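Local coordinates for siroheme decarboxylase (Hydrogenobacter thermophilus, PDB 4CH7), which removes two carboxyl groups from siroheme to give didecarboxysiroheme, a step in the biosynthesis of heme d1, at residues K20-V25 with G181-V186; G63-L68 with V134-R139. All coordinates share one frame; numbering follows the deposited sequence.

Contact 1: residues K20-V25 with G181-V186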
ATOM      1  N   LYS A  20      21.339 -11.480 -13.415  1.00 37.98           N
ATOM      2  CA  LYS A  20      20.939 -12.882 -13.448  1.00 37.19           C
ATOM      3  C   LYS A  20      21.177 -13.570 -12.106  1.00 38.38           C
ATOM      4  O   LYS A  20      20.392 -14.422 -11.693  1.00 39.69           O
ATOM      5  CB  LYS A  20      21.670 -13.627 -14.562  1.00 40.26           C
ATOM      6  CG  LYS A  20      21.359 -13.101 -15.956  1.00 41.23           C
ATOM      7  CD  LYS A  20      22.082 -13.906 -17.020  1.00 42.69           C
ATOM      8  CE  LYS A  20      21.804 -13.348 -18.406  1.00 50.35           C
ATOM      9  NZ  LYS A  20      22.565 -14.078 -19.454  1.00 44.34           N
ATOM     10  N   GLU A  21      22.260 -13.195 -11.431  1.00 37.80           N
ATOM     11  CA  GLU A  21      22.601 -13.782 -10.138  1.00 39.91           C
ATOM     12  C   GLU A  21      22.794 -12.702  -9.075  1.00 44.26           C
ATOM     13  O   GLU A  21      23.924 -12.413  -8.676  1.00 37.79           O
ATOM     14  CB  GLU A  21      23.859 -14.649 -10.253  1.00 42.87           C
ATOM     15  CG  GLU A  21      23.751 -15.765 -11.288  1.00 47.52           C
ATOM     16  CD  GLU A  21      25.027 -16.574 -11.423  1.00 53.77           C
ATOM     17  OE1 GLU A  21      25.892 -16.487 -10.528  1.00 55.58           O
ATOM     18  OE2 GLU A  21      25.159 -17.303 -12.426  1.00 52.29           O
ATOM     19  N   PRO A  22      21.682 -12.116  -8.597  1.00 38.58           N
ATOM     20  CA  PRO A  22      21.727 -10.997  -7.648  1.00 36.76           C
ATOM     21  C   PRO A  22      22.235 -11.412  -6.274  1.00 44.80           C
ATOM     22  O   PRO A  22      22.830 -10.593  -5.578  1.00 41.31           O
ATOM     23  CB  PRO A  22      20.264 -10.553  -7.564  1.00 37.62           C
ATOM     24  CG  PRO A  22      19.473 -11.786  -7.886  1.00 40.53           C
ATOM     25  CD  PRO A  22      20.297 -12.520  -8.911  1.00 39.59           C
ATOM     26  N   PHE A  23      22.003 -12.664  -5.892  1.00 41.62           N
ATOM     27  CA  PHE A  23      22.456 -13.153  -4.596  1.00 42.35           C
ATOM     28  C   PHE A  23      23.943 -13.499  -4.611  1.00 44.98           C
ATOM     29  O   PHE A  23      24.587 -13.549  -3.564  1.00 47.15           O
ATOM     30  CB  PHE A  23      21.623 -14.355  -4.154  1.00 36.40           C
ATOM     31  CG  PHE A  23      20.172 -14.036  -3.935  1.00 41.77           C
ATOM     32  CD1 PHE A  23      19.792 -13.105  -2.978  1.00 46.65           C
ATOM     33  CD2 PHE A  23      19.188 -14.673  -4.679  1.00 48.88           C
ATOM     34  CE1 PHE A  23      18.451 -12.803  -2.770  1.00 47.03           C
ATOM     35  CE2 PHE A  23      17.846 -14.381  -4.478  1.00 47.26           C
ATOM     36  CZ  PHE A  23      17.478 -13.444  -3.522  1.00 46.43           C
ATOM     37  N   SER A  24      24.482 -13.743  -5.800  1.00 44.83           N
ATOM     38  CA  SER A  24      25.922 -13.903  -5.966  1.00 45.22           C
ATOM     39  C   SER A  24      26.595 -12.563  -5.677  1.00 46.58           C
ATOM     40  O   SER A  24      27.623 -12.497  -4.999  1.00 48.08           O
ATOM     41  CB  SER A  24      26.244 -14.373  -7.386  1.00 43.19           C
ATOM     42  OG  SER A  24      27.577 -14.835  -7.491  1.00 56.39           O
ATOM     43  N   VAL A  25      25.984 -11.494  -6.186  1.00 42.19           N
ATOM     44  CA  VAL A  25      26.469 -10.134  -5.971  1.00 37.57           C
ATOM     45  C   VAL A  25      26.376  -9.730  -4.496  1.00 46.57           C
ATOM     46  O   VAL A  25      27.333  -9.195  -3.936  1.00 39.58           O
ATOM     47  CB  VAL A  25      25.692  -9.121  -6.833  1.00 40.46           C
ATOM     48  CG1 VAL A  25      26.143  -7.701  -6.534  1.00 48.78           C
ATOM     49  CG2 VAL A  25      25.869  -9.434  -8.307  1.00 41.85           C
ATOM     50  N   GLY A 181       4.963 -11.488  -6.790  1.00 52.19           N
ATOM     51  CA  GLY A 181       4.958 -12.324  -5.598  1.00 53.56           C
ATOM     52  C   GLY A 181       6.314 -12.502  -4.943  1.00 55.37           C
ATOM     53  O   GLY A 181       7.207 -11.675  -5.118  1.00 53.74           O
ATOM     54  N   SER A 182       6.461 -13.582  -4.179  1.00 52.70           N
ATOM     55  CA  SER A 182       7.712 -13.879  -3.483  1.00 60.30           C
ATOM     56  C   SER A 182       8.879 -14.051  -4.447  1.00 51.18           C
ATOM     57  O   SER A 182       8.814 -14.862  -5.370  1.00 47.83           O
ATOM     58  CB  SER A 182       7.567 -15.145  -2.637  1.00 55.69           C
ATOM     59  OG  SER A 182       6.733 -14.934  -1.514  1.00 69.54           O
ATOM     60  N   PHE A 183       9.945 -13.288  -4.224  1.00 50.05           N
ATOM     61  CA  PHE A 183      11.156 -13.411  -5.024  1.00 45.50           C
ATOM     62  C   PHE A 183      11.843 -14.722  -4.676  1.00 48.56           C
ATOM     63  O   PHE A 183      12.179 -14.956  -3.512  1.00 51.75           O
ATOM     64  CB  PHE A 183      12.091 -12.235  -4.751  1.00 49.75           C
ATOM     65  CG  PHE A 183      13.171 -12.060  -5.781  1.00 50.20           C
ATOM     66  CD1 PHE A 183      12.850 -11.760  -7.101  1.00 47.99           C
ATOM     67  CD2 PHE A 183      14.509 -12.166  -5.426  1.00 44.41           C
ATOM     68  CE1 PHE A 183      13.842 -11.588  -8.052  1.00 48.28           C
ATOM     69  CE2 PHE A 183      15.509 -11.995  -6.368  1.00 41.80           C
ATOM     70  CZ  PHE A 183      15.173 -11.701  -7.686  1.00 46.76           C
ATOM     71  N   PRO A 184      12.042 -15.586  -5.684  1.00 46.38           N
ATOM     72  CA  PRO A 184      12.652 -16.901  -5.463  1.00 41.94           C
ATOM     73  C   PRO A 184      14.024 -16.783  -4.810  1.00 47.44           C
ATOM     74  O   PRO A 184      14.849 -15.988  -5.262  1.00 41.29           O
ATOM     75  CB  PRO A 184      12.803 -17.458  -6.882  1.00 49.62           C
ATOM     76  CG  PRO A 184      11.768 -16.736  -7.698  1.00 45.73           C
ATOM     77  CD  PRO A 184      11.709 -15.357  -7.104  1.00 46.40           C
ATOM     78  N   LEU A 185      14.260 -17.558  -3.756  1.00 47.52           N
ATOM     79  CA  LEU A 185      15.560 -17.558  -3.105  1.00 49.05           C
ATOM     80  C   LEU A 185      16.452 -18.613  -3.746  1.00 49.88           C
ATOM     81  O   LEU A 185      16.764 -19.638  -3.137  1.00 43.92           O
ATOM     82  CB  LEU A 185      15.418 -17.785  -1.599  1.00 44.79           C
ATOM     83  CG  LEU A 185      14.611 -16.712  -0.865  1.00 51.53           C
ATOM     84  CD1 LEU A 185      14.718 -16.857   0.643  1.00 55.69           C
ATOM     85  CD2 LEU A 185      15.051 -15.329  -1.303  1.00 52.68           C
ATOM     86  N   VAL A 186      16.849 -18.347  -4.988  1.00 44.15           N
ATOM     87  CA  VAL A 186      17.667 -19.270  -5.764  1.00 44.37           C
ATOM     88  C   VAL A 186      18.789 -18.519  -6.474  1.00 39.12           C
ATOM     89  O   VAL A 186      18.833 -17.290  -6.455  1.00 43.11           O
ATOM     90  CB  VAL A 186      16.820 -20.032  -6.805  1.00 46.46           C
ATOM     91  CG1 VAL A 186      15.882 -21.009  -6.121  1.00 50.25           C
ATOM     92  CG2 VAL A 186      16.035 -19.059  -7.669  1.00 42.05           C
TER
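The two helix-turn-helix-type domains of the chain meet here: Pro22 and Phe23, in the first turn of helix 22-30 in one domain, lie against Phe183 to Val186, in the loop between helices 170-179 and 191-196 of the other. Phe23 carries most of the contact. With chi1 at -63° its CG lies anti to the carbonyl carbon, on the side of residues 183-186, where the edge of the ring meets two backbone carbonyls. CD2 comes within 3.2 Å of Val186 O, in the ring plane, and CE2 lies 3.5 Å from Pro184 O, an approach in which aromatic C-H groups face oxygen. Between these two carbonyls, Leu185 is the centre of an inverse gamma turn, and its CD2 reaches back to 3.8 Å from Phe23 CZ. The Phe23 and Phe183 rings meet obliquely, planes at 56° and centroids 5.8 Å apart. An alanine in place of Phe23 would probably open a gap between the domains and leave Phe183 and Leu185 without their shared aromatic partner. Phe183 also packs edge-to-face with Phe190, while Pro22 sets its CG at the edge of the Phe183 ring, 4.2 Å from CE2.

Contact 2: residues G63-L68 with V134-R139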
ATOM      1  N   GLY A  63      -0.937   2.155 -13.579  1.00 57.14           N
ATOM      2  CA  GLY A  63      -2.193   2.584 -14.162  1.00 60.73           C
ATOM      3  C   GLY A  63      -3.343   2.383 -13.201  1.00 62.70           C
ATOM      4  O   GLY A  63      -4.507   2.573 -13.560  1.00 58.10           O
ATOM      5  N   TYR A  64      -3.015   1.990 -11.975  1.00 53.71           N
ATOM      6  CA  TYR A  64      -4.027   1.819 -10.945  1.00 55.77           C
ATOM      7  C   TYR A  64      -4.405   3.157 -10.328  1.00 55.21           C
ATOM      8  O   TYR A  64      -3.539   3.919  -9.891  1.00 66.97           O
ATOM      9  CB  TYR A  64      -3.544   0.857  -9.859  1.00 56.78           C
ATOM     10  CG  TYR A  64      -3.890  -0.593 -10.116  1.00 53.24           C
ATOM     11  CD1 TYR A  64      -3.209  -1.331 -11.073  1.00 59.47           C
ATOM     12  CD2 TYR A  64      -4.889  -1.226  -9.391  1.00 54.49           C
ATOM     13  CE1 TYR A  64      -3.519  -2.654 -11.310  1.00 55.59           C
ATOM     14  CE2 TYR A  64      -5.206  -2.552  -9.620  1.00 54.65           C
ATOM     15  CZ  TYR A  64      -4.517  -3.260 -10.582  1.00 60.12           C
ATOM     16  OH  TYR A  64      -4.822  -4.580 -10.818  1.00 69.30           O
ATOM     17  N   ASP A  65      -5.702   3.446 -10.310  1.00 54.37           N
ATOM     18  CA  ASP A  65      -6.200   4.567  -9.533  1.00 50.78           C
ATOM     19  C   ASP A  65      -6.557   4.039  -8.152  1.00 50.76           C
ATOM     20  O   ASP A  65      -7.365   3.116  -8.021  1.00 56.45           O
ATOM     21  CB  ASP A  65      -7.424   5.201 -10.189  1.00 50.15           C
ATOM     22  CG  ASP A  65      -7.731   6.584  -9.636  1.00 57.91           C
ATOM     23  OD1 ASP A  65      -7.074   6.998  -8.655  1.00 49.75           O
ATOM     24  OD2 ASP A  65      -8.632   7.255 -10.178  1.00 48.41           O
ATOM     25  N   SER A  66      -5.933   4.608  -7.126  1.00 46.76           N
ATOM     26  CA  SER A  66      -6.206   4.196  -5.756  1.00 55.42           C
ATOM     27  C   SER A  66      -6.616   5.386  -4.899  1.00 48.70           C
ATOM     28  O   SER A  66      -6.110   6.496  -5.074  1.00 53.04           O
ATOM     29  CB  SER A  66      -4.998   3.482  -5.147  1.00 47.74           C
ATOM     30  OG  SER A  66      -3.847   4.305  -5.165  1.00 63.96           O
ATOM     31  N   ALA A  67      -7.546   5.151  -3.979  1.00 48.12           N
ATOM     32  CA  ALA A  67      -8.040   6.212  -3.112  1.00 43.62           C
ATOM     33  C   ALA A  67      -8.432   5.670  -1.749  1.00 49.48           C
ATOM     34  O   ALA A  67      -8.637   4.466  -1.580  1.00 46.59           O
ATOM     35  CB  ALA A  67      -9.225   6.915  -3.753  1.00 40.59           C
ATOM     36  N   LEU A  68      -8.541   6.572  -0.781  1.00 45.30           N
ATOM     37  CA  LEU A  68      -9.049   6.212   0.533  1.00 52.67           C
ATOM     38  C   LEU A  68     -10.548   6.475   0.549  1.00 47.06           C
ATOM     39  O   LEU A  68     -10.988   7.610   0.359  1.00 39.78           O
ATOM     40  CB  LEU A  68      -8.352   7.023   1.624  1.00 47.37           C
ATOM     41  CG  LEU A  68      -8.628   6.635   3.076  1.00 56.10           C
ATOM     42  CD1 LEU A  68      -8.317   5.165   3.295  1.00 50.26           C
ATOM     43  CD2 LEU A  68      -7.808   7.499   4.018  1.00 53.08           C
ATOM     44  N   VAL A 134     -14.368  10.107  -1.151  1.00 46.42           N
ATOM     45  CA  VAL A 134     -13.367   9.581  -2.066  1.00 49.61           C
ATOM     46  C   VAL A 134     -12.125  10.461  -1.980  1.00 43.27           C
ATOM     47  O   VAL A 134     -12.049  11.517  -2.617  1.00 42.33           O
ATOM     48  CB  VAL A 134     -13.899   9.504  -3.512  1.00 41.20           C
ATOM     49  CG1 VAL A 134     -12.794   9.088  -4.464  1.00 45.73           C
ATOM     50  CG2 VAL A 134     -15.060   8.522  -3.591  1.00 43.39           C
ATOM     51  N   LEU A 135     -11.162  10.024  -1.172  1.00 43.05           N
ATOM     52  CA  LEU A 135      -9.977  10.824  -0.882  1.00 43.17           C
ATOM     53  C   LEU A 135      -8.720  10.204  -1.483  1.00 50.83           C
ATOM     54  O   LEU A 135      -8.397   9.047  -1.210  1.00 52.20           O
ATOM     55  CB  LEU A 135      -9.800  10.980   0.632  1.00 38.95           C
ATOM     56  CG  LEU A 135     -11.051  11.366   1.421  1.00 44.22           C
ATOM     57  CD1 LEU A 135     -10.755  11.450   2.910  1.00 50.00           C
ATOM     58  CD2 LEU A 135     -11.622  12.673   0.916  1.00 42.47           C
ATOM     59  N   ARG A 136      -8.014  10.975  -2.304  1.00 45.99           N
ATOM     60  CA  ARG A 136      -6.748  10.519  -2.861  1.00 41.07           C
ATOM     61  C   ARG A 136      -5.579  11.126  -2.101  1.00 44.69           C
ATOM     62  O   ARG A 136      -5.339  12.333  -2.162  1.00 40.61           O
ATOM     63  CB  ARG A 136      -6.660  10.846  -4.351  1.00 44.35           C
ATOM     64  CG  ARG A 136      -7.503   9.920  -5.209  1.00 43.63           C
ATOM     65  CD  ARG A 136      -7.422  10.272  -6.680  1.00 51.10           C
ATOM     66  NE  ARG A 136      -8.198   9.339  -7.492  1.00 42.14           N
ATOM     67  CZ  ARG A 136      -9.512   9.424  -7.668  1.00 51.08           C
ATOM     68  NH1 ARG A 136     -10.202  10.395  -7.087  1.00 38.46           N
ATOM     69  NH2 ARG A 136     -10.145   8.534  -8.418  1.00 42.50           N
ATOM     70  N   VAL A 137      -4.856  10.275  -1.382  1.00 50.20           N
ATOM     71  CA  VAL A 137      -3.741  10.717  -0.557  1.00 49.05           C
ATOM     72  C   VAL A 137      -2.402  10.352  -1.191  1.00 51.25           C
ATOM     73  O   VAL A 137      -2.319   9.431  -2.005  1.00 53.11           O
ATOM     74  CB  VAL A 137      -3.822  10.114   0.857  1.00 44.99           C
ATOM     75  CG1 VAL A 137      -5.113  10.534   1.539  1.00 42.33           C
ATOM     76  CG2 VAL A 137      -3.729   8.596   0.801  1.00 47.59           C
ATOM     77  N   VAL A 138      -1.363  11.094  -0.822  1.00 46.57           N
ATOM     78  CA  VAL A 138      -0.007  10.810  -1.267  1.00 49.96           C
ATOM     79  C   VAL A 138       0.859  10.620  -0.030  1.00 51.10           C
ATOM     80  O   VAL A 138       0.805  11.431   0.893  1.00 44.91           O
ATOM     81  CB  VAL A 138       0.569  11.966  -2.096  1.00 42.36           C
ATOM     82  CG1 VAL A 138       1.783  11.495  -2.880  1.00 57.16           C
ATOM     83  CG2 VAL A 138      -0.484  12.522  -3.034  1.00 69.21           C
ATOM     84  N   ARG A 139       1.649   9.551  -0.004  1.00 52.31           N
ATOM     85  CA  ARG A 139       2.511   9.279   1.144  1.00 58.78           C
ATOM     86  C   ARG A 139       3.562  10.368   1.301  1.00 56.42           C
ATOM     87  O   ARG A 139       4.195  10.772   0.325  1.00 61.19           O
ATOM     88  CB  ARG A 139       3.201   7.924   0.988  1.00 60.68           C
ATOM     89  CG  ARG A 139       3.217   7.073   2.254  1.00 72.19           C
ATOM     90  CD  ARG A 139       4.585   7.030   2.908  1.00 78.32           C
ATOM     91  NE  ARG A 139       4.865   5.697   3.433  1.00 89.69           N
ATOM     92  CZ  ARG A 139       5.651   4.811   2.831  1.00 91.69           C
ATOM     93  NH1 ARG A 139       6.250   5.118   1.689  1.00 95.96           N
ATOM     94  NH2 ARG A 139       5.842   3.617   3.372  1.00 87.59           N
TER
HETATM   95  O   HOH W   1      -4.950   7.354  -2.462  1.00 57.92           O
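Asp65 and Arg136 form the charged part of this contact, a side-on salt bridge in which two guanidinium nitrogens each take one carboxylate oxygen. Arg136 NE gives a nearly straight bond (169°) to the syn lone pair of Asp65 OD1 at 2.8 Å. Its NH2 reaches Asp65 OD2 at 2.7 Å, from above the carboxylate plane; the two flat groups are turned 34° against each other. The arginine chain runs extended from CG to NE and crosses the aspartate at about a right angle. Its NH1 has a second acidic partner, Glu117 on helix 116-126, so the guanidinium is shared between two acidic side chains.

The backbone supplies a single antiparallel hydrogen-bonded pair, Leu68 with Leu135. Leu68 N donates to Leu135 O, and Leu135 N returns a bond of 2.9 Å to Leu68 O. Ala67 and Arg136 still lie close, but by Ser66 and Val137 the backbones have moved apart and a water links them: it donates to Ser66 O and accepts from Val137 N.

Apolar contacts fall into two groups. Ala67 CB sits 3.8 Å from Arg136 CG and also touches Val134, with Leu116 of helix 116-126 packing on all three residues. Leu68 and Leu135 share the other sheet face, CB to CB 4.3 Å, together with Trp104 and Phe276; there the Leu68 side chain lies about 7 Å from that of His93, the inferred active-site residue.

Strand 132-139 breaks after Leu135, and Val138 is then hydrogen-bonded through the backbone to Gln264 of the second AsnC-like half. Strands 65-71 and 132-139 thus close an eight-stranded antiparallel barrel, the arrangement of the dimeric alpha-beta barrel fold, built here within one chain.

How the contacts relate
The centres of the two contacts lie 31 Å apart, and their nearest atoms are about 13 Å from each other, so they do not touch. Along the chain, residues 20-25 come first, both segments of contact 2 follow, and 181-186 comes last. The sequence order reflects a duplicated layout, each half having a helix-turn-helix domain followed by an AsnC-like domain. Contact 1 joins the helix-turn-helix domains of the two halves. Contact 2 stays within the first AsnC-like domain, but its strand 132-139 goes on to pair with strand 259-264 of the second. The halves therefore associate at both levels, through helices and loops at one and through the barrel near the inferred active-site histidine at the other.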